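Local coordinates for putative carbonic anhydrase (PDB 3LAS), which catalyses the reversible hydration of carbon dioxide to hydrogencarbonate as a zinc-dependent beta-class carbonic anhydrase, at the interface of chains A and B. Sequence-based numbering; all coordinates share one arbitrary frame. Chains: chain A/B, Putative carbonic anhydrase.

Contact 1: the interface of chains A and B. Residues chain A 39, 61-62, 99, 104, 121; chain B 72-73, 76, 81.
B:Arg72 and B:Ser73, on helix 68-80, take up the backbone of A:Ala62 by hydrogen bonds to both its carbonyl and its amide, at the two-fold dimer interface of this beta-class carbonic anhydrase. The guanidinium meets the carbonyl end-on: NH2 of B:Arg72 lies 2.9 Å from O of A:Ala62, in the carbonyl plane on a lone pair, while NH1 reaches the same oxygen from 30° out of that plane. NH1 of B:Arg72 also donates to O of A:Phe121 at 2.9 Å, approaching from above the carbonyl plane. B:Arg72 thus joins the 3-10 turn 62-64 to the loop at A:Phe121. The hydroxyl OG of B:Ser73 accepts from N of A:Ala62 at 2.9 Å, nearly straight at the hydrogen. The amide of A:Asn61 stands almost perpendicular to the guanidinium, its CG at the edge.

Apolar packing centres on B:Ile76, whose CG1 is anti to the carbonyl carbon (chi1 -67°), sending CD1 towards the methyl of A:Ala62, 3.6 Å from CB. A:Phe99 crosses B:Ile76 at about a right angle, its CZ 3.9 Å from CD1 of the isoleucine, and A:Phe104 meets CG1 with CE1. The aliphatic part of B:Arg72 runs antiparallel to A:Phe121, with CG of the arginine 3.8 Å from ring atom CD1.

Contact 2: the interface of chains A and B. Residues chain A 33, 85, 87, 149, 151; chain B 4-6, 9.
The ring of B:Phe6 turns one face to A:Ser151, whose CB sits over it, offset toward the rim and 3.7 Å from the centroid, in a CH-pi contact. In this beta-class carbonic anhydrase dimer, the first two turns of helix 5-20 pack on strands 33-38, 85-91 and 149-155 of the other subunit. CD1 of B:Phe6 meets both methyls of A:Val87, 3.8 Å from CG2, the two side chains crossing at about a right angle. The ring of B:Phe9 carries the main-chain oxygen of B:Tyr5 over one face and puts its CD1 at the edge of the B:Tyr5 ring; its far end meets A:Val33 tip to tip, CE2 lying 3.7 Å from CG1 of the valine.

A:Glu85 caps that helix from across the interface. Its chain is extended, CG anti to the backbone N (chi1 177°), which carries the carboxylate out to the helix start. OE1 of A:Glu85 accepts from N of B:Tyr5 at 3.0 Å on its syn lone pair, and OE2 accepts from N of B:Phe6 at 2.9 Å, also on the syn side but 25° out of the carboxylate plane. The helix dipole would favour a negative charge here. Beside the carboxylate, CG2 of A:Val33 rests 3.7 Å from CB of B:Tyr5.

Contact 3: the interface of chains A and B. Residues chain A 59, 69, 72-73, 76; chain B 39, 61-62, 65, 67.
Helix 68-80 of chain A presents A:Asp69, A:Arg72, A:Ser73 and A:Ile76 from successive turns to the end of strand 56-61 and the 3-10 turn 62-64 of chain B. In this beta-class carbonic anhydrase the helix face carries a same-chain salt bridge between A:Asp69 and A:Arg72: NE and NH2 grip OD1 side-on, with NH2 of the arginine 2.8 Å from OD1 of the aspartate on its syn lone pair. This fixes the guanidinium, bent at chi3 (73°), with its outer edge turned to the B:Ala62 carbonyl; that grip, and the approaches of A:Ser73 and A:Ile76 to B:Ala62, are the two-fold twins of those made by chain B.

The other carboxylate oxygen faces chain B. OD2 of A:Asp69 takes ND2 of B:Asn61 at 2.9 Å on its syn lone pair, the amide plane turned 75° from the carboxylate, and takes OG1 of B:Thr67 at 2.7 Å from above the carboxylate plane. ND2 of B:Asn61 also donates to O of B:Arg65 at 2.9 Å, in its carbonyl plane on a lone pair, which holds the amide in position. Within the helix, OG of A:Ser73 donates to O of A:Asp69. On the apolar side, SD of B:Met39 runs alongside A:Leu59, 3.9 Å from CD1.

Contact 1: the interface of chains A and B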
# COMPACT_ATOMS: atom_id res chain seq x y z
N MET A 39 -1.82 4.21 4.29
CA MET A 39 -1.23 5.10 3.29
C MET A 39 -0.59 6.36 3.81
O MET A 39 0.08 7.10 3.06
CB MET A 39 -2.25 5.42 2.21
CG MET A 39 -3.33 6.40 2.83
SD MET A 39 -4.73 6.55 1.63
CE MET A 39 -5.73 7.69 2.54
N ASN A 61 -3.25 0.96 2.48
CA ASN A 61 -4.56 1.47 2.07
C ASN A 61 -5.01 2.49 3.08
O ASN A 61 -4.26 2.84 4.02
CB ASN A 61 -5.58 0.36 1.79
CG ASN A 61 -5.98 -0.37 3.08
OD1 ASN A 61 -5.70 0.12 4.17
ND2 ASN A 61 -6.72 -1.44 2.93
N ALA A 62 -6.24 3.03 2.93
CA ALA A 62 -6.70 4.02 3.94
C ALA A 62 -7.05 3.27 5.23
O ALA A 62 -7.94 2.41 5.27
CB ALA A 62 -7.91 4.78 3.44
N PHE A 99 -13.75 10.74 10.49
CA PHE A 99 -15.10 10.78 9.85
C PHE A 99 -15.89 9.58 10.23
O PHE A 99 -15.35 8.55 10.63
CB PHE A 99 -14.94 10.92 8.33
CG PHE A 99 -14.40 9.67 7.69
CD1 PHE A 99 -15.26 8.67 7.20
CD2 PHE A 99 -13.02 9.49 7.53
CE1 PHE A 99 -14.68 7.50 6.65
CE2 PHE A 99 -12.51 8.39 6.96
CZ PHE A 99 -13.30 7.33 6.57
N PHE A 104 -19.51 11.23 5.96
CA PHE A 104 -18.66 11.30 4.76
C PHE A 104 -19.51 11.07 3.52
O PHE A 104 -19.38 11.74 2.53
CB PHE A 104 -17.56 10.29 4.88
CG PHE A 104 -16.51 10.46 3.83
CD1 PHE A 104 -16.07 9.38 3.14
CD2 PHE A 104 -15.84 11.67 3.60
CE1 PHE A 104 -15.03 9.47 2.21
CE2 PHE A 104 -14.77 11.73 2.64
CZ PHE A 104 -14.43 10.63 1.92
N PHE A 121 -16.64 2.92 4.15
CA PHE A 121 -15.30 3.50 4.06
C PHE A 121 -14.36 3.03 5.14
O PHE A 121 -13.16 3.44 5.16
CB PHE A 121 -15.35 5.03 3.97
CG PHE A 121 -15.92 5.46 2.63
CD1 PHE A 121 -15.09 5.72 1.56
CD2 PHE A 121 -17.30 5.59 2.46
CE1 PHE A 121 -15.59 6.06 0.30
CE2 PHE A 121 -17.80 5.97 1.17
CZ PHE A 121 -16.91 6.17 0.12
N ARG B 72 -11.77 3.32 -2.65
CA ARG B 72 -12.15 3.77 -1.31
C ARG B 72 -11.09 4.67 -0.71
O ARG B 72 -11.34 5.74 -0.16
CB ARG B 72 -12.35 2.50 -0.47
CG ARG B 72 -12.65 2.83 0.98
CD ARG B 72 -12.56 1.56 1.85
NE ARG B 72 -11.16 1.11 2.04
CZ ARG B 72 -10.34 1.46 3.06
NH1 ARG B 72 -10.71 2.39 3.93
NH2 ARG B 72 -9.15 0.94 3.14
N SER B 73 -9.84 4.20 -0.84
CA SER B 73 -8.70 4.88 -0.19
C SER B 73 -8.36 6.23 -0.87
O SER B 73 -8.01 7.20 -0.15
CB SER B 73 -7.47 3.94 -0.20
OG SER B 73 -7.77 2.74 0.53
N ILE B 76 -10.97 8.80 0.22
CA ILE B 76 -10.56 9.34 1.53
C ILE B 76 -9.40 10.28 1.35
O ILE B 76 -9.39 11.43 1.89
CB ILE B 76 -10.26 8.21 2.54
CG1 ILE B 76 -11.57 7.46 2.84
CG2 ILE B 76 -9.58 8.75 3.79
CD1 ILE B 76 -11.28 6.09 3.48
N LEU B 81 -8.76 14.20 2.93
CA LEU B 81 -7.38 14.59 3.35
C LEU B 81 -6.72 15.42 2.36
O LEU B 81 -5.50 15.61 2.46
CB LEU B 81 -6.58 13.28 3.71
CG LEU B 81 -7.22 12.38 4.79
CD1 LEU B 81 -6.34 11.10 4.96
CD2 LEU B 81 -7.33 13.07 6.15

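Contact 2: the interface of chains A and B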
# COMPACT_ATOMS: atom_id res chain seq x y z
N VAL A 33 7.93 -11.64 5.26
CA VAL A 33 6.89 -10.86 5.94
C VAL A 33 6.15 -9.99 4.94
O VAL A 33 6.78 -9.41 4.01
CB VAL A 33 7.51 -9.95 7.04
CG1 VAL A 33 6.39 -9.12 7.70
CG2 VAL A 33 8.26 -10.75 8.06
N GLU A 85 4.37 -14.62 7.18
CA GLU A 85 4.13 -13.86 8.38
C GLU A 85 3.45 -12.53 7.98
O GLU A 85 3.74 -12.00 6.90
CB GLU A 85 5.54 -13.60 9.06
CG GLU A 85 5.39 -12.72 10.30
CD GLU A 85 6.71 -12.66 11.15
OE1 GLU A 85 7.67 -13.41 10.97
OE2 GLU A 85 6.64 -11.76 12.04
N VAL A 87 2.16 -8.56 9.47
CA VAL A 87 2.10 -7.52 10.52
C VAL A 87 1.01 -6.58 10.14
O VAL A 87 1.05 -6.00 9.03
CB VAL A 87 3.44 -6.79 10.63
CG1 VAL A 87 3.36 -5.63 11.69
CG2 VAL A 87 4.56 -7.71 11.00
N ILE A 149 2.00 -16.56 11.39
CA ILE A 149 2.04 -15.68 12.55
C ILE A 149 1.56 -14.27 12.10
O ILE A 149 2.03 -13.71 11.10
CB ILE A 149 3.44 -15.53 13.15
CG1 ILE A 149 3.85 -16.91 13.76
CG2 ILE A 149 3.45 -14.49 14.19
CD1 ILE A 149 5.30 -16.99 14.24
N SER A 151 0.93 -10.46 13.69
CA SER A 151 1.17 -9.56 14.81
C SER A 151 0.45 -8.25 14.54
O SER A 151 0.32 -7.85 13.38
CB SER A 151 2.68 -9.28 15.04
OG SER A 151 3.36 -10.53 15.18
N SER B 4 9.32 -14.24 16.10
CA SER B 4 8.87 -13.91 14.74
C SER B 4 9.79 -12.78 14.24
O SER B 4 10.49 -12.09 15.00
CB SER B 4 7.42 -13.30 14.78
OG SER B 4 7.47 -12.11 15.58
N TYR B 5 9.73 -12.53 12.93
CA TYR B 5 10.49 -11.45 12.39
C TYR B 5 9.93 -10.11 12.88
O TYR B 5 10.71 -9.12 13.00
CB TYR B 5 10.55 -11.53 10.84
CG TYR B 5 11.74 -10.91 10.35
CD1 TYR B 5 12.91 -11.63 10.05
CD2 TYR B 5 11.76 -9.55 10.22
CE1 TYR B 5 14.08 -10.98 9.61
CE2 TYR B 5 12.92 -8.90 9.78
CZ TYR B 5 14.06 -9.65 9.53
OH TYR B 5 15.17 -8.92 9.08
N PHE B 6 8.63 -10.04 13.20
CA PHE B 6 8.09 -8.83 13.80
C PHE B 6 8.93 -8.38 14.98
O PHE B 6 9.15 -7.17 15.21
CB PHE B 6 6.68 -9.13 14.25
CG PHE B 6 6.06 -8.01 15.07
CD1 PHE B 6 5.62 -6.82 14.49
CD2 PHE B 6 5.90 -8.18 16.43
CE1 PHE B 6 5.04 -5.83 15.28
CE2 PHE B 6 5.35 -7.21 17.25
CZ PHE B 6 4.88 -6.04 16.66
N PHE B 9 11.70 -6.33 13.84
CA PHE B 9 11.27 -4.98 13.47
C PHE B 9 11.12 -4.14 14.70
O PHE B 9 11.55 -2.96 14.64
CB PHE B 9 9.88 -5.03 12.79
CG PHE B 9 9.77 -5.75 11.47
CD1 PHE B 9 10.84 -6.06 10.72
CD2 PHE B 9 8.43 -5.95 11.00
CE1 PHE B 9 10.65 -6.65 9.41
CE2 PHE B 9 8.17 -6.53 9.73
CZ PHE B 9 9.27 -6.91 9.02

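Contact 3: the interface of chains A and B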
# COMPACT_ATOMS: atom_id res chain seq x y z
N LEU A 59 1.95 -3.51 2.03
CA LEU A 59 0.58 -3.27 1.56
C LEU A 59 0.06 -2.06 2.28
O LEU A 59 0.20 -1.96 3.51
CB LEU A 59 -0.36 -4.45 1.79
CG LEU A 59 -0.07 -5.72 0.99
CD1 LEU A 59 1.19 -6.45 1.46
CD2 LEU A 59 -1.21 -6.69 1.21
N ASP A 69 -9.16 -6.72 -1.34
CA ASP A 69 -7.92 -6.47 -2.05
C ASP A 69 -6.72 -6.82 -1.19
O ASP A 69 -5.75 -7.38 -1.70
CB ASP A 69 -7.87 -4.98 -2.46
CG ASP A 69 -6.75 -4.64 -3.40
OD1 ASP A 69 -6.13 -5.53 -4.03
OD2 ASP A 69 -6.47 -3.43 -3.55
N ARG A 72 -6.57 -10.55 -1.40
CA ARG A 72 -6.03 -10.94 -2.68
C ARG A 72 -4.52 -10.80 -2.73
O ARG A 72 -3.78 -11.68 -3.23
CB ARG A 72 -6.70 -10.04 -3.76
CG ARG A 72 -6.14 -10.23 -5.19
CD ARG A 72 -6.58 -9.11 -6.09
NE ARG A 72 -5.90 -7.84 -5.82
CZ ARG A 72 -4.78 -7.43 -6.40
NH1 ARG A 72 -4.07 -8.13 -7.28
NH2 ARG A 72 -4.30 -6.22 -6.10
N SER A 73 -4.07 -9.65 -2.24
CA SER A 73 -2.67 -9.34 -2.29
C SER A 73 -1.84 -10.24 -1.39
O SER A 73 -0.70 -10.62 -1.75
CB SER A 73 -2.45 -7.86 -1.96
OG SER A 73 -3.14 -7.02 -2.91
N ILE A 76 -1.40 -13.67 -2.97
CA ILE A 76 -0.29 -13.63 -3.94
C ILE A 76 1.01 -13.58 -3.17
O ILE A 76 1.98 -14.35 -3.48
CB ILE A 76 -0.48 -12.40 -4.90
CG1 ILE A 76 -1.68 -12.67 -5.77
CG2 ILE A 76 0.81 -12.18 -5.70
CD1 ILE A 76 -2.18 -11.36 -6.47
N MET B 39 3.07 -3.70 -3.87
CA MET B 39 3.68 -4.11 -2.61
C MET B 39 5.15 -4.55 -2.66
O MET B 39 5.73 -4.81 -1.61
CB MET B 39 2.81 -5.20 -2.01
CG MET B 39 2.92 -6.52 -2.79
SD MET B 39 1.69 -7.71 -2.22
CE MET B 39 2.11 -9.08 -3.24
N ASN B 61 -0.64 -2.47 -3.29
CA ASN B 61 -1.33 -3.77 -3.28
C ASN B 61 -0.56 -4.65 -4.24
O ASN B 61 0.47 -4.26 -4.78
CB ASN B 61 -2.84 -3.61 -3.62
CG ASN B 61 -3.07 -3.17 -5.04
OD1 ASN B 61 -2.14 -3.10 -5.86
ND2 ASN B 61 -4.31 -2.87 -5.33
N ALA B 62 -1.06 -5.87 -4.51
CA ALA B 62 -0.36 -6.71 -5.51
C ALA B 62 -0.58 -6.19 -6.91
O ALA B 62 -1.71 -6.13 -7.39
CB ALA B 62 -0.88 -8.12 -5.38
N ARG B 65 -2.75 -2.41 -8.75
CA ARG B 65 -3.97 -2.42 -9.57
C ARG B 65 -5.06 -1.58 -8.95
O ARG B 65 -5.22 -1.53 -7.70
CB ARG B 65 -4.45 -3.86 -9.71
CG ARG B 65 -3.46 -4.85 -10.24
CD ARG B 65 -2.64 -4.46 -11.44
NE ARG B 65 -3.34 -3.77 -12.55
CZ ARG B 65 -3.83 -4.40 -13.61
NH1 ARG B 65 -3.93 -5.72 -13.65
NH2 ARG B 65 -4.32 -3.64 -14.53
N THR B 67 -8.59 -1.20 -7.66
CA THR B 67 -9.60 -2.09 -7.08
C THR B 67 -10.61 -1.22 -6.34
O THR B 67 -10.39 -0.01 -6.10
CB THR B 67 -8.97 -3.05 -6.07
OG1 THR B 67 -8.43 -2.20 -4.99
CG2 THR B 67 -7.82 -3.92 -6.69

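Contact 1 and contact 3 involve the same elements with the chains exchanged: helix 68-80 of one copy against the 61-62 segment and A:Met39 or B:Met39 of the other. They are thus partly two-fold twins, their C-alpha centres about 17 Å apart, contact 1 extending towards the phenylalanines and contact 3 towards A:Asp69 and B:Thr67. Contact 2, its C-alpha centre about 25 Å from that of contact 1 and about 19 Å from that of contact 3, uses helix 5-20 of chain B. A:Met39 follows the zinc ligand A:Cys38, which ends strand 33-38, and A:Val33 begins it, so dimerisation may help to support the metal site.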